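Local coordinates for protein MdbA (Actinomyces oris, PDB 4Z7X) that probably catalyses disulfide bond formation in exported proteins as a thiol-disulfide oxidoreductase of the thioredoxin clan, linked to the sortase-mediated pilus assembly pathway, at residues L116-A121 / K162-K167; L124-A129 / E149-A154. All coordinates share one frame; numbering follows the deposited sequence. Where two conformers were deposited one is given.

Contact 1. Residues L116-A121 / K162-K167; sequences LDEAPA and KEVSAK. With 3CX ((2S)-3-(cyclohexylamino)-2-hydroxypropane-1-sulfonic acid), chain C.
E118, in the last helical turn of helix 103-118, and V164 of the short helix 162-165 bring the two backbones nearest, with CA of E118 6.4 Å from CA of V164. A119 is the first residue to leave the helical course, and a 3-10 segment begins at P120. V164 points its methyls at this helix end. Its CG2 lies 3.8 Å from CB of E118, and its CG1 lies 4.0 Å from CB of A119. CG1 is anti to the backbone N (chi1 176°), which turns both methyls to CB of E118, with CG1 also reaching A119. With an alanine in place of V164, both methyls go, and CB of E118 and CB of A119 would probably lose their apolar partners beside the salt bridge. That bridge lies further out. E118 bends at chi2 (-137°) and crosses the extended chain of K167 at about a right angle. NZ of K167 donates to OE1 of E118 at 3.0 Å, on the syn side and 17° out of the carboxylate plane. The second bond, from NZ of K167 to OE2 of E118, is weak. Away from helix 162-165, L116 and P120 line the pocket that holds the cyclohexyl ring of 3CX. CD2 of L116 comes within 3.7 Å of CAE of 3CX, and CB of P120 within 3.8 Å of CAG. The carboxylate of D117 hydrogen-bonds to OH of Y177 and N of K33. V164 and K167 also rest on V114 of helix 103-118, while S165 touches helix 148-157 through V152 and A155.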
ATOM      1  N   LEU A 116      -4.673  -6.654  -7.327  1.00  8.86           N
ATOM      2  CA  LEU A 116      -4.352  -5.575  -8.253  1.00 10.46           C
ATOM      3  C   LEU A 116      -4.622  -5.924  -9.694  1.00 10.00           C
ATOM      4  O   LEU A 116      -5.120  -5.108 -10.468  1.00 12.79           O
ATOM      5  CB  LEU A 116      -2.904  -5.145  -8.094  1.00  9.22           C
ATOM      6  CG  LEU A 116      -2.602  -4.401  -6.785  1.00 11.33           C
ATOM      7  CD1 LEU A 116      -1.108  -4.227  -6.557  1.00 11.87           C
ATOM      8  CD2 LEU A 116      -3.276  -3.022  -6.719  1.00 13.13           C
ATOM      9  N   ASP A 117      -4.263  -7.137 -10.066  1.00  9.70           N
ATOM     10  CA  ASP A 117      -4.385  -7.563 -11.434  1.00 10.11           C
ATOM     11  C   ASP A 117      -5.812  -7.960 -11.823  1.00 11.68           C
ATOM     12  O   ASP A 117      -6.180  -7.787 -12.980  1.00 14.93           O
ATOM     13  CB  ASP A 117      -3.457  -8.755 -11.717  1.00 11.04           C
ATOM     14  CG  ASP A 117      -2.019  -8.345 -12.015  1.00 12.45           C
ATOM     15  OD1 ASP A 117      -1.757  -7.138 -12.243  1.00 14.34           O
ATOM     16  OD2 ASP A 117      -1.160  -9.260 -12.096  1.00 13.77           O
ATOM     17  N   GLU A 118      -6.608  -8.501 -10.886  1.00 11.71           N
ATOM     18  CA  GLU A 118      -7.899  -9.066 -11.232  0.70 13.83           C
ATOM     19  C   GLU A 118      -9.114  -8.394 -10.587  1.00 13.09           C
ATOM     20  O   GLU A 118     -10.247  -8.563 -11.060  1.00 16.22           O
ATOM     21  CB  GLU A 118      -7.911 -10.545 -10.900  0.70 16.60           C
ATOM     22  CG  GLU A 118      -6.813 -11.314 -11.618  0.70 21.12           C
ATOM     23  CD  GLU A 118      -7.310 -12.628 -12.170  0.70 28.52           C
ATOM     24  OE1 GLU A 118      -8.271 -13.193 -11.607  0.70 35.69           O
ATOM     25  OE2 GLU A 118      -6.761 -13.080 -13.183  0.70 39.93           O
ATOM     26  N   ALA A 119      -8.893  -7.667  -9.495  1.00 11.62           N
ATOM     27  CA  ALA A 119      -9.984  -6.997  -8.776  1.00 11.74           C
ATOM     28  C   ALA A 119      -9.509  -5.633  -8.239  1.00 12.89           C
ATOM     29  O   ALA A 119      -9.603  -5.353  -7.039  1.00 10.26           O
ATOM     30  CB  ALA A 119     -10.488  -7.864  -7.650  1.00 13.50           C
ATOM     31  N   PRO A 120      -8.989  -4.782  -9.124  1.00 11.88           N
ATOM     32  CA  PRO A 120      -8.391  -3.523  -8.652  1.00 12.00           C
ATOM     33  C   PRO A 120      -9.386  -2.619  -7.903  1.00 12.96           C
ATOM     34  O   PRO A 120      -8.973  -1.870  -7.030  1.00 13.13           O
ATOM     35  CB  PRO A 120      -7.877  -2.862  -9.939  1.00 13.37           C
ATOM     36  CG  PRO A 120      -8.675  -3.541 -11.039  1.00 13.19           C
ATOM     37  CD  PRO A 120      -8.791  -4.977 -10.564  1.00 13.39           C
ATOM     38  N   ALA A 121     -10.678  -2.747  -8.186  1.00 13.80           N
ATOM     39  CA  ALA A 121     -11.674  -1.950  -7.463  1.00 14.55           C
ATOM     40  C   ALA A 121     -11.658  -2.177  -5.961  1.00 12.49           C
ATOM     41  O   ALA A 121     -12.104  -1.330  -5.202  1.00 15.81           O
ATOM     42  CB  ALA A 121     -13.076  -2.184  -8.006  1.00 16.91           C
ATOM     43  N   LYS A 162     -15.162 -14.128  -5.631  1.00 11.24           N
ATOM     44  CA  LYS A 162     -14.669 -15.433  -5.223  1.00 12.80           C
ATOM     45  C   LYS A 162     -13.691 -16.012  -6.251  1.00 14.12           C
ATOM     46  O   LYS A 162     -12.715 -16.651  -5.873  1.00 14.96           O
ATOM     47  CB  LYS A 162     -15.828 -16.425  -5.030  1.00 14.56           C
ATOM     48  CG  LYS A 162     -16.700 -16.216  -3.825  1.00 18.78           C
ATOM     49  CD  LYS A 162     -17.806 -17.274  -3.860  1.00 24.26           C
ATOM     50  CE  LYS A 162     -18.629 -17.289  -2.594  1.00 35.29           C
ATOM     51  NZ  LYS A 162     -18.993 -15.900  -2.250  1.00 43.50           N
ATOM     52  N   GLU A 163     -13.941 -15.790  -7.547  1.00 13.66           N
ATOM     53  CA  GLU A 163     -13.057 -16.331  -8.580  1.00 14.27           C
ATOM     54  C   GLU A 163     -11.659 -15.729  -8.498  1.00 14.65           C
ATOM     55  O   GLU A 163     -10.679 -16.341  -8.892  1.00 17.53           O
ATOM     56  CB  GLU A 163     -13.623 -16.209  -9.969  1.00 20.94           C
ATOM     57  CG  GLU A 163     -13.907 -14.857 -10.498  1.00 29.56           C
ATOM     58  CD  GLU A 163     -14.017 -14.800 -12.028  1.00 43.91           C
ATOM     59  OE1 GLU A 163     -14.075 -13.665 -12.524  1.00 54.53           O
ATOM     60  OE2 GLU A 163     -14.047 -15.849 -12.729  1.00 58.66           O
ATOM     61  N   VAL A 164     -11.561 -14.553  -7.930  1.00 12.47           N
ATOM     62  CA  VAL A 164     -10.271 -13.902  -7.734  1.00 12.04           C
ATOM     63  C   VAL A 164      -9.547 -14.396  -6.480  1.00 10.74           C
ATOM     64  O   VAL A 164      -8.354 -14.757  -6.536  1.00 12.83           O
ATOM     65  CB  VAL A 164     -10.450 -12.354  -7.711  1.00 12.72           C
ATOM     66  CG1 VAL A 164      -9.129 -11.630  -7.405  1.00 12.29           C
ATOM     67  CG2 VAL A 164     -10.990 -11.905  -9.065  1.00 14.51           C
ATOM     68  N   SER A 165     -10.243 -14.396  -5.342  1.00 11.64           N
ATOM     69  CA  SER A 165      -9.603 -14.843  -4.115  1.00 12.75           C
ATOM     70  C   SER A 165      -9.213 -16.332  -4.190  1.00 12.51           C
ATOM     71  O   SER A 165      -8.263 -16.747  -3.537  1.00 12.36           O
ATOM     72  CB  SER A 165     -10.443 -14.526  -2.902  1.00 12.60           C
ATOM     73  OG  SER A 165     -11.645 -15.253  -2.951  1.00 14.03           O
ATOM     74  N   ALA A 166      -9.916 -17.113  -5.032  1.00 11.05           N
ATOM     75  CA  ALA A 166      -9.564 -18.517  -5.258  1.00 13.01           C
ATOM     76  C   ALA A 166      -8.180 -18.706  -5.828  1.00 12.99           C
ATOM     77  O   ALA A 166      -7.641 -19.793  -5.720  1.00 13.86           O
ATOM     78  CB  ALA A 166     -10.617 -19.206  -6.147  1.00 15.75           C
ATOM     79  N   LYS A 167      -7.606 -17.631  -6.394  1.00 12.23           N
ATOM     80  CA  LYS A 167      -6.281 -17.673  -7.025  1.00 12.84           C
ATOM     81  C   LYS A 167      -5.157 -17.347  -6.046  1.00 11.53           C
ATOM     82  O   LYS A 167      -3.971 -17.479  -6.376  1.00 13.21           O
ATOM     83  CB  LYS A 167      -6.237 -16.697  -8.201  1.00 12.64           C
ATOM     84  CG  LYS A 167      -7.198 -17.079  -9.318  1.00 16.05           C
ATOM     85  CD  LYS A 167      -7.120 -16.134 -10.471  1.00 19.66           C
ATOM     86  CE  LYS A 167      -8.119 -16.584 -11.558  1.00 26.93           C
ATOM     87  NZ  LYS A 167      -7.944 -15.857 -12.836  1.00 34.24           N
TER
HETATM   88  OAA 3CX C 501      -8.414   8.308 -12.785  1.00 40.36           O
HETATM   89  OAB 3CX C 501      -6.570   8.800 -11.104  1.00 30.13           O
HETATM   90  OAC 3CX C 501      -5.440   6.115  -9.878  1.00 22.90           O
HETATM   91  OAD 3CX C 501      -5.967   7.885 -13.164  1.00 44.64           O
HETATM   92  CAE 3CX C 501      -5.248  -0.282  -8.293  1.00 21.52           C
HETATM   93  CAF 3CX C 501      -4.178  -0.129  -9.341  1.00 22.25           C
HETATM   94  CAG 3CX C 501      -6.579   0.400  -8.583  1.00 23.03           C
HETATM   95  CAH 3CX C 501      -4.096   1.325  -9.810  1.00 23.57           C
HETATM   96  CAI 3CX C 501      -6.539   1.829  -9.069  1.00 28.73           C
HETATM   97  CAJ 3CX C 501      -6.146   4.132 -10.931  1.00 21.44           C
HETATM   98  CAK 3CX C 501      -7.126   6.304 -11.651  1.00 22.78           C
HETATM   99  NAL 3CX C 501      -5.001   3.496 -10.249  1.00 20.82           N
HETATM  100  CAM 3CX C 501      -5.858   5.612 -11.127  1.00 22.81           C
HETATM  101  CAN 3CX C 501      -5.144   2.320  -9.332  1.00 28.64           C
HETATM  102  SAO 3CX C 501      -6.984   7.891 -12.141  1.00 33.46           S

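Contact 2. Residues L124-A129 / E149-A154; sequences LSFHNA and EGLVAA
The helices inserted between strands 91-96 and 198-201 of this thioredoxin-clan protein pack on one another, and here F126 of helix 123-140 meets L151 of helix 148-157. The axes of segments 124-129 and 149-154 run at 133° and approach to 10.2 Å. The F126 ring reaches across because CG is anti to the backbone N (chi1 -175°). Its CZ lies 3.9 Å from CD2 of L151, and the two side chains cross at about a right angle. The ring edge is also turned to the backbone. CE1 of F126 is 3.6 Å from the carbonyl O of L151, which sits near the ring plane. CB of A154 approaches the same ring obliquely, 4.3 Å from CE1 of F126. One turn on from F126, the helices come closer. CB of A129 meets CB of A154 at 4.0 Å, and their CA atoms are 5.8 Å apart. The small methyls allow this approach. F126 also packs on M112 and V115 of helix 103-118 and meets the ring of F168, while L151 touches V107. The side-chain contacts are apolar, and all four touching residues are buried. The polarised C-H edge of F126 probably gives the L151 oxygen a mildly favourable neighbour.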
ATOM      1  N   LEU A 124      -7.688  -1.070  -2.525  1.00 10.79           N
ATOM      2  CA  LEU A 124      -7.403  -0.265  -1.330  1.00 12.46           C
ATOM      3  C   LEU A 124      -8.082  -0.841  -0.075  1.00 10.75           C
ATOM      4  O   LEU A 124      -7.498  -0.851   1.016  1.00 11.11           O
ATOM      5  CB  LEU A 124      -7.722   1.211  -1.594  1.00 12.89           C
ATOM      6  CG  LEU A 124      -7.209   2.196  -0.566  1.00 14.72           C
ATOM      7  CD1 LEU A 124      -5.714   2.071  -0.357  1.00 15.98           C
ATOM      8  CD2 LEU A 124      -7.583   3.615  -0.974  1.00 19.52           C
ATOM      9  N   SER A 125      -9.282  -1.381  -0.228  1.00 10.40           N
ATOM     10  CA  SER A 125      -9.988  -2.020   0.875  0.60 12.21           C
ATOM     11  C   SER A 125      -9.273  -3.285   1.313  1.00  8.89           C
ATOM     12  O   SER A 125      -9.189  -3.615   2.505  1.00 10.92           O
ATOM     13  CB  SER A 125     -11.401  -2.362   0.452  0.60 13.81           C
ATOM     14  OG  SER A 125     -12.129  -1.190   0.293  0.60 17.55           O
ATOM     15  N   PHE A 126      -8.715  -4.004   0.342  1.00  9.92           N
ATOM     16  CA  PHE A 126      -7.969  -5.239   0.677  1.00 10.15           C
ATOM     17  C   PHE A 126      -6.682  -4.904   1.418  1.00  9.10           C
ATOM     18  O   PHE A 126      -6.278  -5.593   2.351  1.00 11.78           O
ATOM     19  CB  PHE A 126      -7.703  -6.061  -0.572  1.00 11.10           C
ATOM     20  CG  PHE A 126      -7.062  -7.379  -0.277  1.00  9.62           C
ATOM     21  CD1 PHE A 126      -7.753  -8.376   0.423  1.00 11.33           C
ATOM     22  CD2 PHE A 126      -5.794  -7.650  -0.703  1.00 10.08           C
ATOM     23  CE1 PHE A 126      -7.163  -9.590   0.686  1.00 12.30           C
ATOM     24  CE2 PHE A 126      -5.183  -8.892  -0.434  1.00 12.27           C
ATOM     25  CZ  PHE A 126      -5.863  -9.844   0.288  1.00 11.21           C
ATOM     26  N   HIS A 127      -6.027  -3.843   0.984  1.00 10.22           N
ATOM     27  CA  HIS A 127      -4.846  -3.346   1.691  1.00 10.94           C
ATOM     28  C   HIS A 127      -5.152  -3.118   3.156  1.00 10.90           C
ATOM     29  O   HIS A 127      -4.439  -3.566   4.048  1.00 12.12           O
ATOM     30  CB  HIS A 127      -4.406  -2.029   1.030  1.00 12.02           C
ATOM     31  CG  HIS A 127      -3.240  -1.362   1.674  1.00 10.99           C
ATOM     32  ND1 HIS A 127      -1.950  -1.789   1.496  1.00 11.33           N
ATOM     33  CD2 HIS A 127      -3.173  -0.256   2.447  1.00 11.92           C
ATOM     34  CE1 HIS A 127      -1.141  -0.989   2.152  1.00 10.60           C
ATOM     35  NE2 HIS A 127      -1.861  -0.038   2.727  1.00 12.50           N
ATOM     36  N   ASN A 128      -6.230  -2.393   3.395  1.00 11.00           N
ATOM     37  CA  ASN A 128      -6.687  -2.180   4.765  1.00 13.44           C
ATOM     38  C   ASN A 128      -6.981  -3.478   5.494  1.00 12.09           C
ATOM     39  O   ASN A 128      -6.641  -3.633   6.695  1.00 12.79           O
ATOM     40  CB  ASN A 128      -7.930  -1.296   4.786  1.00 14.04           C
ATOM     41  CG  ASN A 128      -8.451  -1.105   6.184  1.00 15.69           C
ATOM     42  OD1 ASN A 128      -7.872  -0.339   6.967  1.00 20.69           O
ATOM     43  ND2 ASN A 128      -9.515  -1.804   6.534  1.00 15.39           N
ATOM     44  N   ALA A 129      -7.684  -4.384   4.820  1.00 11.17           N
ATOM     45  CA  ALA A 129      -8.072  -5.608   5.467  1.00 11.79           C
ATOM     46  C   ALA A 129      -6.882  -6.474   5.848  1.00 12.86           C
ATOM     47  O   ALA A 129      -6.905  -7.147   6.888  1.00 14.43           O
ATOM     48  CB  ALA A 129      -9.083  -6.360   4.613  1.00 12.27           C
ATOM     49  N   GLU A 149      -5.725 -18.681   3.934  1.00 17.56           N
ATOM     50  CA  GLU A 149      -7.144 -18.821   4.199  1.00 18.92           C
ATOM     51  C   GLU A 149      -7.695 -17.563   4.875  1.00 14.53           C
ATOM     52  O   GLU A 149      -8.781 -17.125   4.553  1.00 17.02           O
ATOM     53  CB  GLU A 149      -7.374 -20.065   5.065  1.00 21.53           C
ATOM     54  CG  GLU A 149      -7.049 -21.361   4.312  1.00 26.50           C
ATOM     55  CD  GLU A 149      -5.561 -21.633   3.982  1.00 37.34           C
ATOM     56  OE1 GLU A 149      -4.659 -21.301   4.805  1.00 27.63           O
ATOM     57  OE2 GLU A 149      -5.289 -22.225   2.884  1.00 39.29           O
ATOM     58  N   GLY A 150      -6.882 -16.947   5.740  1.00 12.18           N
ATOM     59  CA  GLY A 150      -7.225 -15.696   6.384  1.00 14.41           C
ATOM     60  C   GLY A 150      -7.331 -14.577   5.372  1.00 12.82           C
ATOM     61  O   GLY A 150      -8.202 -13.721   5.469  1.00 13.14           O
ATOM     62  N   LEU A 151      -6.420 -14.544   4.410  1.00 13.69           N
ATOM     63  CA  LEU A 151      -6.514 -13.526   3.346  1.00 14.26           C
ATOM     64  C   LEU A 151      -7.699 -13.745   2.427  1.00 14.32           C
ATOM     65  O   LEU A 151      -8.264 -12.789   1.950  1.00 13.17           O
ATOM     66  CB  LEU A 151      -5.234 -13.456   2.522  1.00 13.19           C
ATOM     67  CG  LEU A 151      -4.010 -12.902   3.285  1.00 12.80           C
ATOM     68  CD1 LEU A 151      -2.710 -13.270   2.601  1.00 17.66           C
ATOM     69  CD2 LEU A 151      -4.169 -11.381   3.478  1.00 15.51           C
ATOM     70  N   VAL A 152      -8.044 -14.991   2.147  1.00 12.32           N
ATOM     71  CA  VAL A 152      -9.275 -15.291   1.396  1.00 13.85           C
ATOM     72  C   VAL A 152     -10.474 -14.710   2.184  1.00 15.51           C
ATOM     73  O   VAL A 152     -11.350 -14.059   1.630  1.00 14.51           O
ATOM     74  CB  VAL A 152      -9.424 -16.790   1.160  1.00 13.27           C
ATOM     75  CG1 VAL A 152     -10.790 -17.110   0.589  1.00 16.90           C
ATOM     76  CG2 VAL A 152      -8.343 -17.296   0.167  1.00 14.13           C
ATOM     77  N   ALA A 153     -10.479 -14.916   3.485  1.00 13.60           N
ATOM     78  CA  ALA A 153     -11.569 -14.387   4.308  1.00 17.03           C
ATOM     79  C   ALA A 153     -11.588 -12.866   4.310  1.00 15.68           C
ATOM     80  O   ALA A 153     -12.650 -12.263   4.215  1.00 17.72           O
ATOM     81  CB  ALA A 153     -11.518 -14.960   5.697  1.00 20.46           C
ATOM     82  N   ALA A 154     -10.421 -12.227   4.348  1.00 13.51           N
ATOM     83  CA  ALA A 154     -10.357 -10.782   4.276  1.00 15.28           C
ATOM     84  C   ALA A 154     -10.851 -10.283   2.916  1.00 12.68           C
ATOM     85  O   ALA A 154     -11.515  -9.258   2.816  1.00 12.90           O
ATOM     86  CB  ALA A 154      -8.946 -10.308   4.509  1.00 15.00           C
TER

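Contact 2 is buried and lies nearer the centre of the chain. Contact 1 is only partly buried: its apolar residues are covered, but its charged pair is exposed. Contact 2 uses an aromatic ring, a leucine and two alanines between helices, whereas contact 1 adds a salt bridge to a small apolar patch at a helix end. In sequence, both segments of contact 2 fall between those of contact 1. Their centres are 11 Å apart, and they touch where O of S165 lies 3.7 Å from CG2 of V152. The end of helix 103-118 and A119 just after it form one side of contact 1; earlier residues of that helix pack on F126 and L151.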